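Long-range contact in adenylation domain (PDB 5N9X), which belongs to the adenylate-forming (ANL) superfamily as an AMP-binding adenylation domain and binds ATP and threonine: residues G17-S25 / V179-L187. Sequence-based numbering, arbitrary orientation.
Sequences GATLVDLFS and VRHGNVTAL
The amide of L20, in the first turn of helix 20-30, donates to ND1 of H181, which opens helix 181-191; L20 N and H181 ND1 lie 3.1 Å apart, the N-H nearly straight at 163° but arriving tilted 21° from the imidazole plane. Two residues earlier, A18 O lies 3.0 Å from T185 OG1. That hydroxyl can also reach H181 O, a turn back in its own helix, and its single proton may serve either carbonyl. T19 and D22 form a capping box: T19 OG1 accepts from D22 N at 3.1 Å, and D22 OD2 takes the amide of T19. With chi1 at 58°, T185 turns OG1 back toward the A18 and H181 carbonyls and leaves CG2 facing helix 20-30, where it packs 3.5 Å from T19 C and 3.8 Å from L23 CD1. The side chain of L20 runs on past the imidazole, its CB 3.5 Å from H181 ND1, and crosses V184 at about a right angle. Its two methyls each meet one valine methyl, CD2 against V184 CG1 at 3.6 Å and CD1 against V184 CG2. Beyond them, W219 of helix 213-222 packs on L20 and V215 on V184, while L89 of helix 79-90 touches both H181 and V21. The two helices thus meet near their N-terminal ends, with the preceding A18 and T19 taking part. Accepting from L20 N implies an unprotonated ND1 on H181, consistent with a neutral imidazole protonated at NE2, and this buried ring gives a partner to a first-turn amide that has no carbonyl one turn earlier within its own helix.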
loop_
_atom_site.group_PDB
_atom_site.type_symbol
_atom_site.label_atom_id
_atom_site.label_comp_id
_atom_site.label_asym_id
_atom_site.label_seq_id
_atom_site.Cartn_x
_atom_site.Cartn_y
_atom_site.Cartn_z
ATOM N N GLY A 17 8.928 21.705 3.915
ATOM C CA GLY A 17 10.114 21.606 4.750
ATOM C C GLY A 17 10.770 20.236 4.810
ATOM O O GLY A 17 10.470 19.339 4.029
ATOM N N ALA A 18 11.668 20.073 5.770
ATOM C CA ALA A 18 12.470 18.869 5.881
ATOM C C ALA A 18 11.683 17.660 6.403
ATOM O O ALA A 18 11.946 16.525 6.008
ATOM C CB ALA A 18 13.672 19.149 6.779
ATOM N N THR A 19 10.721 17.898 7.290
ATOM C CA THR A 19 10.051 16.788 7.958
ATOM C C THR A 19 8.519 16.826 7.796
ATOM O O THR A 19 7.958 17.800 7.289
ATOM C CB THR A 19 10.415 16.781 9.462
ATOM O OG1 THR A 19 9.720 17.844 10.118
ATOM C CG2 THR A 19 11.904 16.994 9.641
ATOM N N LEU A 20 7.856 15.759 8.233
ATOM C CA LEU A 20 6.397 15.698 8.229
ATOM C C LEU A 20 5.807 16.662 9.287
ATOM O O LEU A 20 4.770 17.291 9.085
ATOM C CB LEU A 20 5.932 14.248 8.467
ATOM C CG LEU A 20 6.313 13.244 7.361
ATOM C CD1 LEU A 20 6.016 11.789 7.757
ATOM C CD2 LEU A 20 5.638 13.580 6.025
ATOM N N VAL A 21 6.501 16.785 10.401
ATOM C CA VAL A 21 6.145 17.734 11.444
ATOM C C VAL A 21 6.101 19.160 10.849
ATOM O O VAL A 21 5.142 19.887 11.054
ATOM C CB VAL A 21 7.158 17.632 12.623
ATOM C CG1 VAL A 21 7.082 18.837 13.540
ATOM C CG2 VAL A 21 6.975 16.314 13.389
ATOM N N ASP A 22 7.134 19.523 10.085
ATOM C CA ASP A 22 7.199 20.807 9.410
ATOM C C ASP A 22 5.987 20.991 8.497
ATOM O O ASP A 22 5.326 22.041 8.524
ATOM C CB ASP A 22 8.480 20.942 8.568
ATOM C CG ASP A 22 9.766 21.026 9.404
ATOM O OD1 ASP A 22 9.748 21.582 10.530
ATOM O OD2 ASP A 22 10.813 20.552 8.887
ATOM N N LEU A 23 5.702 19.976 7.680
ATOM C CA LEU A 23 4.586 20.039 6.738
ATOM C C LEU A 23 3.260 20.297 7.427
ATOM O O LEU A 23 2.498 21.167 7.000
ATOM C CB LEU A 23 4.479 18.760 5.887
ATOM C CG LEU A 23 5.680 18.376 4.997
ATOM C CD1 LEU A 23 5.398 17.074 4.232
ATOM C CD2 LEU A 23 6.171 19.480 4.047
ATOM N N PHE A 24 2.982 19.549 8.484
ATOM C CA PHE A 24 1.769 19.781 9.246
ATOM C C PHE A 24 1.764 21.171 9.905
ATOM O O PHE A 24 0.718 21.818 9.984
ATOM C CB PHE A 24 1.576 18.724 10.327
ATOM C CG PHE A 24 0.294 18.889 11.096
ATOM C CD1 PHE A 24 -0.917 18.985 10.427
ATOM C CD2 PHE A 24 0.294 18.947 12.472
ATOM C CE1 PHE A 24 -2.105 19.131 11.124
ATOM C CE2 PHE A 24 -0.890 19.111 13.178
ATOM C CZ PHE A 24 -2.092 19.201 12.500
ATOM N N SER A 25 2.926 21.609 10.386
ATOM C CA SER A 25 3.052 22.892 11.072
ATOM C C SER A 25 2.709 24.050 10.144
ATOM O O SER A 25 1.930 24.940 10.479
ATOM C CB SER A 25 4.467 23.055 11.621
ATOM O OG SER A 25 4.743 24.410 11.905
ATOM N N VAL A 179 10.881 4.041 7.500
ATOM C CA VAL A 179 10.874 5.120 6.510
ATOM C C VAL A 179 11.092 6.461 7.191
ATOM O O VAL A 179 10.345 6.823 8.118
ATOM C CB VAL A 179 9.552 5.132 5.721
ATOM C CG1 VAL A 179 9.470 6.326 4.782
ATOM C CG2 VAL A 179 9.399 3.826 4.974
ATOM N N ARG A 180 12.112 7.189 6.740
ATOM C CA ARG A 180 12.458 8.496 7.326
ATOM C C ARG A 180 11.619 9.695 6.840
ATOM O O ARG A 180 11.044 9.666 5.756
ATOM C CB ARG A 180 13.935 8.790 7.069
ATOM C CG ARG A 180 14.860 7.904 7.871
ATOM C CD ARG A 180 16.137 7.605 7.114
ATOM N NE ARG A 180 17.254 7.383 8.037
ATOM C CZ ARG A 180 18.520 7.717 7.781
ATOM N NH1 ARG A 180 18.842 8.268 6.614
ATOM N NH2 ARG A 180 19.466 7.496 8.688
ATOM N N HIS A 181 11.560 10.734 7.668
ATOM C CA HIS A 181 10.873 11.982 7.353
ATOM C C HIS A 181 11.262 12.500 5.973
ATOM O O HIS A 181 10.397 12.795 5.155
ATOM C CB HIS A 181 11.173 13.037 8.432
ATOM C CG HIS A 181 10.328 12.896 9.663
ATOM N ND1 HIS A 181 9.040 13.390 9.749
ATOM C CD2 HIS A 181 10.592 12.320 10.862
ATOM C CE1 HIS A 181 8.545 13.112 10.941
ATOM N NE2 HIS A 181 9.464 12.460 11.637
ATOM N N GLY A 182 12.563 12.603 5.718
ATOM C CA GLY A 182 13.083 12.970 4.413
ATOM C C GLY A 182 12.695 12.035 3.285
ATOM O O GLY A 182 12.555 12.466 2.135
ATOM N N ASN A 183 12.518 10.750 3.577
ATOM C CA ASN A 183 11.958 9.871 2.554
ATOM C C ASN A 183 10.546 10.347 2.177
ATOM O O ASN A 183 10.277 10.622 1.002
ATOM C CB ASN A 183 11.903 8.403 2.997
ATOM C CG ASN A 183 13.279 7.789 3.279
ATOM O OD1 ASN A 183 13.415 7.036 4.217
ATOM N ND2 ASN A 183 14.271 8.068 2.435
ATOM N N VAL A 184 9.652 10.467 3.166
ATOM C CA VAL A 184 8.302 10.923 2.858
ATOM C C VAL A 184 8.227 12.328 2.244
ATOM O O VAL A 184 7.459 12.546 1.296
ATOM C CB VAL A 184 7.358 10.934 4.084
ATOM C CG1 VAL A 184 5.923 10.991 3.586
ATOM C CG2 VAL A 184 7.535 9.704 4.929
ATOM N N THR A 185 8.992 13.283 2.779
ATOM C CA THR A 185 8.949 14.624 2.211
ATOM C C THR A 185 9.490 14.591 0.774
ATOM O O THR A 185 8.961 15.296 -0.087
ATOM C CB THR A 185 9.677 15.701 3.119
ATOM O OG1 THR A 185 11.052 15.364 3.347
ATOM C CG2 THR A 185 8.953 15.848 4.460
ATOM N N ALA A 186 10.475 13.745 0.478
ATOM C CA ALA A 186 10.895 13.584 -0.922
ATOM C C ALA A 186 9.763 13.036 -1.808
ATOM O O ALA A 186 9.670 13.405 -2.972
ATOM C CB ALA A 186 12.130 12.679 -1.030
ATOM N N LEU A 187 8.911 12.168 -1.268
ATOM C CA LEU A 187 7.756 11.662 -2.020
ATOM C C LEU A 187 6.864 12.811 -2.548
ATOM O O LEU A 187 6.614 12.930 -3.752
ATOM C CB LEU A 187 6.923 10.698 -1.153
ATOM C CG LEU A 187 5.582 10.280 -1.797
ATOM C CD1 LEU A 187 5.805 9.524 -3.098
ATOM C CD2 LEU A 187 4.696 9.489 -0.873
#